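Long-range contacts in enoyl-CoA hydratase (Bacillus halodurans, PDB 3LKE), which probably catalyses the reversible addition of water to the double bond of enoyl-CoA thioesters, as enoyl-CoA hydratases of the crotonase superfamily do: residues I49-Q55 with K102-L107; I108-G114 with R131-E136; R125-R130 with L182-E188. One frame throughout, in Å; residues are numbered along the deposited sequence.

Contact 1 (I49-Q55 with K102-L107); sequences IHSIILQ and KVTVAL
Strands 51-55 and 103-107 run parallel, their axes 4.6 Å apart and 14° from exact alignment. They are neighbouring strands of the main beta sheet of the crotonase fold, joined by a mostly helical connection. The register pairs S51 with V103, I52 with T104, I53 with V105 and L54 with A106, with CA-CA distances of 4.4 to 4.9 Å. Backbone bonds alternate in the parallel pattern: V103 N to H50 O 2.9 Å, I52 N to V103 O 2.8 Å, V105 N to I52 O 3.0 Å, L54 N to V105 O 2.8 Å and L107 N to L54 O 2.8 Å.

S51, I53, V103 and V105 point to one face of the sheet, where helix 190-205 packs. I53 (chi1 m, chi2 m) puts CD1 3.5 Å from V105 CB, and its CG2 lies 3.6 Å from L107 CD1. I52, L54, T104 and A106 point to the other face. K102 closes the N-terminal end. Its side chain (m, m, t, t) passes I52, with K102 CG 3.9 Å from I52 CD1. The ammonium group bonds to E46 O and, across the contact, K102 NZ donates to I49 O at 2.9 Å.

Contact 2 (I108-G114 with R131-E136); sequences INGYAYG and RAKFLE
L135 and R131 lose the most surface, followed by Y113. R131 sits before a short parallel strand pair in the small second sheet of the crotonase fold, L135 and Y113 on its C-terminal part. Strands 111-113 and 133-135 approach to 4.8 Å between axes, 8° from parallel. A112 pairs with F134 (CA-CA 5.2 Å) and Y113 with L135 (CA-CA 4.8 Å). Two backbone bonds hold them: A112 N to K133 O at 2.9 Å and G114 N to L135 O at 2.8 Å.

L135 (chi1 t, chi2 p) and Y113 (chi1 m) share one face. Y113 CD1 is 3.6 Å from L135 CB, and L135 CD2 lies over one face of the tyrosine ring. A112 and F134 point to the other face. F134 meets the ring of F117 edge-to-face, and its CE1 is 4.0 Å from I108 CG2.

At the N-terminal end, R131 (chi1 p, chi2 t, chi3 t) reaches across N109 and G110. N109 O lies over one face of the guanidinium, 3.4 Å from R131 CZ; R131 NH2 bonds to R59 O. G114 is the N-cap of helix 115-118, and its phi of 44° favours glycine. In crotonase-family enzymes the N-terminal end of this helix helps form the oxyanion hole, and probably does here. E136 carries its carboxylate to N118 on that helix, with E136 OE1 4.1 Å from G114 CA.

Contact 3 (R125-R130 with L182-E188); sequences RRIALR and LIQEICE
This is a parallel strand pairing at one edge of the main sheet of the crotonase fold, reinforced by three arginines. Strand 125-129 lies inside the sheet, and strand 185-187 is its outermost strand within the chain. Their axes approach to 4.7 Å and cross at -34°. A128 pairs with I186 (CA-CA 5.0 Å) and L129 with C187 (CA-CA 4.9 Å). The backbone bonds are A128 N to E185 O 3.1 Å, C187 N to A128 O 2.9 Å and R130 N to C187 O 2.9 Å.

Before the regular pairing, Q184 (m, p) bonds through both its backbone and its side chain. Q184 N donates to R126 O at 2.9 Å, though R126 O is less surely placed. R126 N donates to Q184 OE1 at 2.8 Å. R126 NE and NH2 both donate to L182 O, at 3.0 and 3.1 Å. R125, extended through chi1 to chi3 (t, t, t), makes a salt bridge with E185: NE to OE2 2.8 Å and NH2 to OE2 3.1 Å. R130 closes the C-terminal end with a salt bridge from NE to E188 OE1 at 2.6 Å, and I186 CG2 lies over one face of its guanidinium.

R126 also forms a salt bridge with E160 of the second subunit, which ties this sheet edge to the subunit interface. Helix 190-205 covers the side of I127, L129 and C187, and R196 gives E185 a second salt bridge. I183 and I186 pack on helix 174-180, L182 packs on helix 149-157, and strand 103-108 adjoins strand 125-129.

Contacts 1 and 3 share one sheet, centres about 14 Å apart. Strands 103-108 and 125-129 are neighbours there, with probable hydrogen bonds A106 N to R125 O (3.0 Å) and A106 O to I127 N (2.9 Å). Contact 2 follows contact 1, its centre about 19 Å away. That centre lies about 11 Å from that of contact 3, and I108 continues the pairing: I108 N to I127 O 2.8 Å and I108 O to L129 N 2.9 Å. After each strand the chain runs on into a strand of the small sheet, 111-113 and 133-135. Contact 2 leads to helix 115-118, by family the probable oxyanion-hole helix. A probable crystallisation glycerol lies about 5 Å from the R126 side chain.

Contact 1 (I49-Q55 with K102-L107)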
loop_
_atom_site.group_PDB
_atom_site.type_symbol
_atom_site.label_atom_id
_atom_site.label_comp_id
_atom_site.label_asym_id
_atom_site.label_seq_id
_atom_site.Cartn_x
_atom_site.Cartn_y
_atom_site.Cartn_z
ATOM N N ILE A 49 23.917 -1.322 21.163
ATOM C CA ILE A 49 22.882 -2.309 20.878
ATOM C C ILE A 49 22.408 -2.224 19.435
ATOM O O ILE A 49 22.498 -1.171 18.810
ATOM C CB ILE A 49 21.679 -2.169 21.818
ATOM C CG1 ILE A 49 20.957 -0.839 21.576
ATOM C CG2 ILE A 49 22.126 -2.315 23.271
ATOM C CD1 ILE A 49 19.759 -0.626 22.477
ATOM N N HIS A 50 21.920 -3.346 18.918
ATOM C CA HIS A 50 21.390 -3.407 17.559
ATOM C C HIS A 50 19.873 -3.590 17.545
ATOM O O HIS A 50 19.222 -3.385 16.514
ATOM C CB HIS A 50 22.055 -4.538 16.775
ATOM C CG HIS A 50 22.130 -5.834 17.525
ATOM N ND1 HIS A 50 21.018 -6.600 17.806
ATOM C CD2 HIS A 50 23.188 -6.499 18.051
ATOM C CE1 HIS A 50 21.388 -7.682 18.470
ATOM N NE2 HIS A 50 22.699 -7.644 18.633
ATOM N N SER A 51 19.312 -3.965 18.691
ATOM C CA SER A 51 17.896 -4.299 18.766
ATOM C C SER A 51 17.264 -3.829 20.072
ATOM O O SER A 51 17.943 -3.630 21.085
ATOM C CB SER A 51 17.699 -5.810 18.639
ATOM O OG SER A 51 18.271 -6.316 17.453
ATOM N N ILE A 52 15.949 -3.653 20.022
ATOM C CA ILE A 52 15.142 -3.360 21.191
ATOM C C ILE A 52 13.957 -4.310 21.169
ATOM O O ILE A 52 13.222 -4.371 20.185
ATOM C CB ILE A 52 14.639 -1.911 21.183
ATOM C CG1 ILE A 52 15.813 -0.940 21.305
ATOM C CG2 ILE A 52 13.668 -1.683 22.327
ATOM C CD1 ILE A 52 15.430 0.495 21.149
ATOM N N ILE A 53 13.786 -5.061 22.253
ATOM C CA ILE A 53 12.716 -6.042 22.373
ATOM C C ILE A 53 11.705 -5.570 23.414
ATOM O O ILE A 53 12.084 -5.278 24.547
ATOM C CB ILE A 53 13.281 -7.407 22.854
ATOM C CG1 ILE A 53 14.338 -7.925 21.878
ATOM C CG2 ILE A 53 12.156 -8.428 23.013
ATOM C CD1 ILE A 53 13.784 -8.245 20.505
ATOM N N LEU A 54 10.427 -5.496 23.037
ATOM C CA LEU A 54 9.374 -5.096 23.979
ATOM C C LEU A 54 8.575 -6.325 24.358
ATOM O O LEU A 54 8.195 -7.114 23.488
ATOM C CB LEU A 54 8.467 -4.026 23.353
ATOM C CG LEU A 54 9.169 -2.688 23.106
ATOM C CD1 LEU A 54 9.129 -2.379 21.612
ATOM C CD2 LEU A 54 8.527 -1.578 23.899
ATOM N N GLN A 55 8.355 -6.522 25.659
ATOM C CA GLN A 55 7.716 -7.746 26.132
ATOM C C GLN A 55 6.987 -7.511 27.455
ATOM O O GLN A 55 7.087 -6.438 28.036
ATOM C CB GLN A 55 8.771 -8.847 26.316
ATOM C CG GLN A 55 9.852 -8.497 27.326
ATOM C CD GLN A 55 10.966 -9.548 27.365
ATOM O OE1 GLN A 55 11.003 -10.466 26.543
ATOM N NE2 GLN A 55 11.872 -9.410 28.322
ATOM N N LYS A 102 17.297 1.208 15.935
ATOM C CA LYS A 102 17.540 -0.188 16.269
ATOM C C LYS A 102 16.440 -1.051 15.688
ATOM O O LYS A 102 15.339 -0.560 15.424
ATOM C CB LYS A 102 17.546 -0.375 17.795
ATOM C CG LYS A 102 18.300 0.709 18.537
ATOM C CD LYS A 102 19.754 0.715 18.120
ATOM C CE LYS A 102 20.550 1.760 18.896
ATOM N NZ LYS A 102 22.000 1.664 18.563
ATOM N N VAL A 103 16.723 -2.333 15.486
ATOM C CA VAL A 103 15.668 -3.248 15.079
ATOM C C VAL A 103 14.721 -3.397 16.264
ATOM O O VAL A 103 15.149 -3.712 17.378
ATOM C CB VAL A 103 16.191 -4.630 14.669
ATOM C CG1 VAL A 103 15.026 -5.556 14.398
ATOM C CG2 VAL A 103 17.118 -4.530 13.448
ATOM N N THR A 104 13.434 -3.182 16.023
ATOM C CA THR A 104 12.449 -3.204 17.098
ATOM C C THR A 104 11.500 -4.399 16.955
ATOM O O THR A 104 10.946 -4.649 15.882
ATOM C CB THR A 104 11.655 -1.880 17.135
ATOM O OG1 THR A 104 11.069 -1.655 15.845
ATOM C CG2 THR A 104 12.579 -0.734 17.471
ATOM N N VAL A 105 11.336 -5.159 18.038
ATOM C CA VAL A 105 10.498 -6.344 18.014
ATOM C C VAL A 105 9.577 -6.352 19.231
ATOM O O VAL A 105 10.037 -6.131 20.350
ATOM C CB VAL A 105 11.365 -7.622 18.054
ATOM C CG1 VAL A 105 10.495 -8.874 17.994
ATOM C CG2 VAL A 105 12.381 -7.603 16.924
ATOM N N ALA A 106 8.290 -6.617 19.013
ATOM C CA ALA A 106 7.344 -6.776 20.115
ATOM C C ALA A 106 6.954 -8.236 20.266
ATOM O O ALA A 106 6.634 -8.912 19.292
ATOM C CB ALA A 106 6.104 -5.901 19.890
ATOM N N LEU A 107 7.014 -8.740 21.496
ATOM C CA LEU A 107 6.645 -10.128 21.745
ATOM C C LEU A 107 5.298 -10.135 22.447
ATOM O O LEU A 107 5.214 -9.736 23.613
ATOM C CB LEU A 107 7.707 -10.815 22.617
ATOM C CG LEU A 107 9.138 -10.679 22.096
ATOM C CD1 LEU A 107 10.135 -11.375 23.031
ATOM C CD2 LEU A 107 9.216 -11.274 20.700
#

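Contact 2 (I108-G114 with R131-E136)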
loop_
_atom_site.group_PDB
_atom_site.type_symbol
_atom_site.label_atom_id
_atom_site.label_comp_id
_atom_site.label_asym_id
_atom_site.label_seq_id
_atom_site.Cartn_x
_atom_site.Cartn_y
_atom_site.Cartn_z
ATOM N N ILE A 108 4.258 -10.559 21.732
ATOM C CA ILE A 108 2.904 -10.539 22.268
ATOM C C ILE A 108 2.572 -11.904 22.846
ATOM O O ILE A 108 2.228 -12.821 22.107
ATOM C CB ILE A 108 1.853 -10.210 21.189
ATOM C CG1 ILE A 108 2.294 -9.020 20.323
ATOM C CG2 ILE A 108 0.498 -9.958 21.834
ATOM C CD1 ILE A 108 2.524 -7.729 21.116
ATOM N N ASN A 109 2.668 -12.020 24.166
ATOM C CA ASN A 109 2.536 -13.322 24.822
ATOM C C ASN A 109 1.096 -13.689 25.167
ATOM O O ASN A 109 0.686 -14.827 24.994
ATOM C CB ASN A 109 3.415 -13.393 26.067
ATOM C CG ASN A 109 3.039 -12.351 27.106
ATOM O OD1 ASN A 109 2.877 -11.180 26.789
ATOM N ND2 ASN A 109 2.905 -12.775 28.351
ATOM N N GLY A 110 0.337 -12.716 25.653
ATOM C CA GLY A 110 -1.055 -12.932 26.009
ATOM C C GLY A 110 -1.911 -11.865 25.354
ATOM O O GLY A 110 -1.539 -11.324 24.307
ATOM N N TYR A 111 -3.044 -11.527 25.960
ATOM C CA TYR A 111 -3.960 -10.627 25.250
ATOM C C TYR A 111 -3.398 -9.217 25.109
ATOM O O TYR A 111 -2.594 -8.759 25.919
ATOM C CB TYR A 111 -5.383 -10.645 25.823
ATOM C CG TYR A 111 -5.531 -10.217 27.261
ATOM C CD1 TYR A 111 -5.504 -8.873 27.611
ATOM C CD2 TYR A 111 -5.740 -11.156 28.266
ATOM C CE1 TYR A 111 -5.659 -8.473 28.916
ATOM C CE2 TYR A 111 -5.899 -10.761 29.581
ATOM C CZ TYR A 111 -5.855 -9.416 29.900
ATOM O OH TYR A 111 -6.001 -8.998 31.205
ATOM N N ALA A 112 -3.807 -8.550 24.033
ATOM C CA ALA A 112 -3.357 -7.199 23.735
ATOM C C ALA A 112 -4.555 -6.466 23.168
ATOM O O ALA A 112 -4.978 -6.728 22.031
ATOM C CB ALA A 112 -2.215 -7.215 22.723
ATOM N N TYR A 113 -5.122 -5.583 23.981
ATOM C CA TYR A 113 -6.343 -4.867 23.617
ATOM C C TYR A 113 -6.059 -3.431 23.243
ATOM O O TYR A 113 -5.236 -2.751 23.880
ATOM C CB TYR A 113 -7.319 -4.836 24.796
ATOM C CG TYR A 113 -7.775 -6.188 25.285
ATOM C CD1 TYR A 113 -7.812 -7.283 24.436
ATOM C CD2 TYR A 113 -8.199 -6.355 26.593
ATOM C CE1 TYR A 113 -8.239 -8.515 24.880
ATOM C CE2 TYR A 113 -8.623 -7.580 27.051
ATOM C CZ TYR A 113 -8.649 -8.654 26.189
ATOM O OH TYR A 113 -9.077 -9.876 26.650
ATOM N N GLY A 114 -6.800 -2.948 22.249
ATOM C CA GLY A 114 -6.694 -1.575 21.813
ATOM C C GLY A 114 -5.249 -1.121 21.703
ATOM O O GLY A 114 -4.403 -1.809 21.115
ATOM N N ARG A 131 -1.607 -18.299 21.752
ATOM C CA ARG A 131 -2.740 -18.040 22.635
ATOM C C ARG A 131 -3.096 -16.557 22.742
ATOM O O ARG A 131 -4.100 -16.202 23.354
ATOM C CB ARG A 131 -2.494 -18.613 24.030
ATOM C CG ARG A 131 -1.281 -18.047 24.730
ATOM C CD ARG A 131 -1.128 -18.631 26.127
ATOM N NE ARG A 131 0.100 -18.159 26.753
ATOM C CZ ARG A 131 0.186 -17.057 27.491
ATOM N NH1 ARG A 131 -0.897 -16.320 27.705
ATOM N NH2 ARG A 131 1.352 -16.694 28.019
ATOM N N ALA A 132 -2.273 -15.697 22.154
ATOM C CA ALA A 132 -2.551 -14.263 22.165
ATOM C C ALA A 132 -3.914 -13.952 21.538
ATOM O O ALA A 132 -4.285 -14.527 20.518
ATOM C CB ALA A 132 -1.457 -13.510 21.432
ATOM N N LYS A 133 -4.641 -13.031 22.163
ATOM C CA LYS A 133 -5.924 -12.553 21.654
ATOM C C LYS A 133 -5.850 -11.040 21.504
ATOM O O LYS A 133 -5.080 -10.383 22.205
ATOM C CB LYS A 133 -7.067 -12.927 22.602
ATOM C CG LYS A 133 -7.471 -14.399 22.576
ATOM C CD LYS A 133 -8.258 -14.734 21.322
ATOM C CE LYS A 133 -8.898 -16.120 21.403
ATOM N NZ LYS A 133 -7.873 -17.202 21.513
ATOM N N PHE A 134 -6.672 -10.502 20.603
ATOM C CA PHE A 134 -6.590 -9.108 20.184
ATOM C C PHE A 134 -7.982 -8.508 20.093
ATOM O O PHE A 134 -8.948 -9.220 19.833
ATOM C CB PHE A 134 -5.922 -9.034 18.803
ATOM C CG PHE A 134 -4.549 -9.645 18.767
ATOM C CD1 PHE A 134 -3.431 -8.864 18.994
ATOM C CD2 PHE A 134 -4.383 -10.998 18.504
ATOM C CE1 PHE A 134 -2.160 -9.414 18.956
ATOM C CE2 PHE A 134 -3.118 -11.554 18.472
ATOM C CZ PHE A 134 -2.003 -10.752 18.699
ATOM N N LEU A 135 -8.077 -7.200 20.304
ATOM C CA LEU A 135 -9.360 -6.505 20.285
ATOM C C LEU A 135 -9.197 -5.040 19.874
ATOM O O LEU A 135 -8.294 -4.360 20.337
ATOM C CB LEU A 135 -10.022 -6.595 21.668
ATOM C CG LEU A 135 -11.398 -5.936 21.853
ATOM C CD1 LEU A 135 -12.440 -6.630 20.993
ATOM C CD2 LEU A 135 -11.802 -5.968 23.333
ATOM N N GLU A 136 -10.074 -4.573 18.988
ATOM C CA GLU A 136 -10.159 -3.164 18.619
ATOM C C GLU A 136 -11.607 -2.762 18.864
ATOM O O GLU A 136 -12.490 -3.132 18.094
ATOM C CB GLU A 136 -9.822 -2.982 17.140
ATOM C CG GLU A 136 -8.497 -3.600 16.751
ATOM C CD GLU A 136 -7.316 -2.760 17.178
ATOM O OE1 GLU A 136 -7.530 -1.679 17.772
ATOM O OE2 GLU A 136 -6.168 -3.173 16.906
#

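Contact 3 (R125-R130 with L182-E188)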
loop_
_atom_site.group_PDB
_atom_site.type_symbol
_atom_site.label_atom_id
_atom_site.label_comp_id
_atom_site.label_asym_id
_atom_site.label_seq_id
_atom_site.Cartn_x
_atom_site.Cartn_y
_atom_site.Cartn_z
ATOM N N ARG A 125 8.918 -5.781 13.753
ATOM C CA ARG A 125 8.342 -7.112 13.681
ATOM C C ARG A 125 7.563 -7.355 14.963
ATOM O O ARG A 125 7.965 -6.912 16.027
ATOM C CB ARG A 125 9.443 -8.177 13.492
ATOM C CG ARG A 125 8.920 -9.566 13.153
ATOM C CD ARG A 125 10.055 -10.494 12.673
ATOM N NE ARG A 125 9.554 -11.727 12.068
ATOM C CZ ARG A 125 9.132 -11.842 10.819
ATOM N NH1 ARG A 125 9.094 -10.769 10.027
ATOM N NH2 ARG A 125 8.712 -13.021 10.364
ATOM N N ARG A 126 6.413 -7.994 14.823
ATOM C CA ARG A 126 5.586 -8.368 15.952
ATOM C C ARG A 126 5.428 -9.872 15.912
ATOM O O ARG A 126 4.977 -10.421 14.912
ATOM C CB ARG A 126 4.214 -7.702 15.838
ATOM C CG ARG A 126 4.192 -6.204 16.132
ATOM C CD ARG A 126 4.549 -5.350 14.919
ATOM N NE ARG A 126 3.540 -5.454 13.869
ATOM C CZ ARG A 126 3.636 -4.886 12.666
ATOM N NH1 ARG A 126 4.689 -4.151 12.349
ATOM N NH2 ARG A 126 2.666 -5.046 11.783
ATOM N N ILE A 127 5.798 -10.546 17.000
ATOM C CA ILE A 127 5.693 -12.001 17.078
ATOM C C ILE A 127 4.781 -12.338 18.247
ATOM O O ILE A 127 4.966 -11.802 19.346
ATOM C CB ILE A 127 7.071 -12.638 17.358
ATOM C CG1 ILE A 127 8.060 -12.289 16.235
ATOM C CG2 ILE A 127 6.938 -14.163 17.493
ATOM C CD1 ILE A 127 9.520 -12.648 16.572
ATOM N N ALA A 128 3.798 -13.202 18.021
ATOM C CA ALA A 128 2.839 -13.535 19.077
ATOM C C ALA A 128 2.887 -15.015 19.457
ATOM O O ALA A 128 3.181 -15.877 18.622
ATOM C CB ALA A 128 1.423 -13.176 18.626
ATOM N N LEU A 129 2.570 -15.313 20.713
ATOM C CA LEU A 129 2.265 -16.690 21.081
ATOM C C LEU A 129 0.903 -17.054 20.477
ATOM O O LEU A 129 0.046 -16.188 20.309
ATOM C CB LEU A 129 2.247 -16.857 22.607
ATOM C CG LEU A 129 3.612 -16.778 23.305
ATOM C CD1 LEU A 129 3.474 -17.011 24.810
ATOM C CD2 LEU A 129 4.571 -17.793 22.694
ATOM N N ARG A 130 0.712 -18.328 20.143
ATOM C CA ARG A 130 -0.559 -18.811 19.609
ATOM C C ARG A 130 -1.771 -18.364 20.435
ATOM O O ARG A 130 -2.837 -18.078 19.884
ATOM C CB ARG A 130 -0.538 -20.342 19.506
ATOM C CG ARG A 130 -1.856 -20.973 19.069
ATOM C CD ARG A 130 -2.031 -20.927 17.562
ATOM N NE ARG A 130 -0.842 -21.428 16.882
ATOM C CZ ARG A 130 -0.649 -21.369 15.569
ATOM N NH1 ARG A 130 -1.567 -20.827 14.786
ATOM N NH2 ARG A 130 0.468 -21.849 15.042
ATOM N N LEU A 182 -1.080 -7.980 10.893
ATOM C CA LEU A 182 -0.871 -7.240 12.137
ATOM C C LEU A 182 0.316 -7.808 12.908
ATOM O O LEU A 182 1.060 -7.064 13.531
ATOM C CB LEU A 182 -2.130 -7.227 13.012
ATOM C CG LEU A 182 -3.319 -6.437 12.446
ATOM C CD1 LEU A 182 -4.575 -6.647 13.285
ATOM C CD2 LEU A 182 -2.970 -4.958 12.339
ATOM N N ILE A 183 0.476 -9.132 12.852
ATOM C CA ILE A 183 1.668 -9.803 13.361
ATOM C C ILE A 183 2.373 -10.521 12.212
ATOM O O ILE A 183 1.744 -10.842 11.197
ATOM C CB ILE A 183 1.301 -10.847 14.445
ATOM C CG1 ILE A 183 0.643 -10.158 15.637
ATOM C CG2 ILE A 183 2.521 -11.622 14.879
ATOM C CD1 ILE A 183 1.511 -9.192 16.336
ATOM N N GLN A 184 3.670 -10.787 12.386
ATOM C CA GLN A 184 4.483 -11.396 11.332
ATOM C C GLN A 184 4.649 -12.907 11.466
ATOM O O GLN A 184 4.897 -13.593 10.476
ATOM C CB GLN A 184 5.854 -10.719 11.256
ATOM C CG GLN A 184 5.823 -9.377 10.506
ATOM C CD GLN A 184 4.915 -8.347 11.172
ATOM O OE1 GLN A 184 5.131 -7.952 12.317
ATOM N NE2 GLN A 184 3.883 -7.909 10.444
ATOM N N GLU A 185 4.498 -13.417 12.683
ATOM C CA GLU A 185 4.617 -14.852 12.920
ATOM C C GLU A 185 4.079 -15.253 14.279
ATOM O O GLU A 185 3.919 -14.415 15.186
ATOM C CB GLU A 185 6.073 -15.320 12.783
ATOM C CG GLU A 185 7.055 -14.600 13.681
ATOM C CD GLU A 185 8.483 -15.120 13.519
ATOM O OE1 GLU A 185 8.724 -16.318 13.801
ATOM O OE2 GLU A 185 9.371 -14.330 13.129
ATOM N N ILE A 186 3.809 -16.549 14.408
ATOM C CA ILE A 186 3.294 -17.122 15.639
ATOM C C ILE A 186 4.277 -18.173 16.129
ATOM O O ILE A 186 4.796 -18.953 15.318
ATOM C CB ILE A 186 1.930 -17.783 15.390
ATOM C CG1 ILE A 186 0.904 -16.731 14.945
ATOM C CG2 ILE A 186 1.442 -18.516 16.630
ATOM C CD1 ILE A 186 -0.461 -17.298 14.622
ATOM N N CYS A 187 4.550 -18.163 17.435
ATOM C CA CYS A 187 5.235 -19.270 18.102
ATOM C C CYS A 187 4.242 -19.970 19.025
ATOM O O CYS A 187 3.390 -19.322 19.632
ATOM C CB CYS A 187 6.441 -18.773 18.884
ATOM S SG CYS A 187 7.696 -18.053 17.828
ATOM N N GLU A 188 4.342 -21.294 19.122
ATOM C CA GLU A 188 3.337 -22.072 19.849
ATOM C C GLU A 188 3.399 -21.943 21.376
ATOM O O GLU A 188 2.368 -22.048 22.045
ATOM C CB GLU A 188 3.398 -23.545 19.430
ATOM C CG GLU A 188 3.231 -23.768 17.935
ATOM C CD GLU A 188 1.779 -23.734 17.482
ATOM O OE1 GLU A 188 0.979 -22.959 18.043
ATOM O OE2 GLU A 188 1.436 -24.496 16.559
#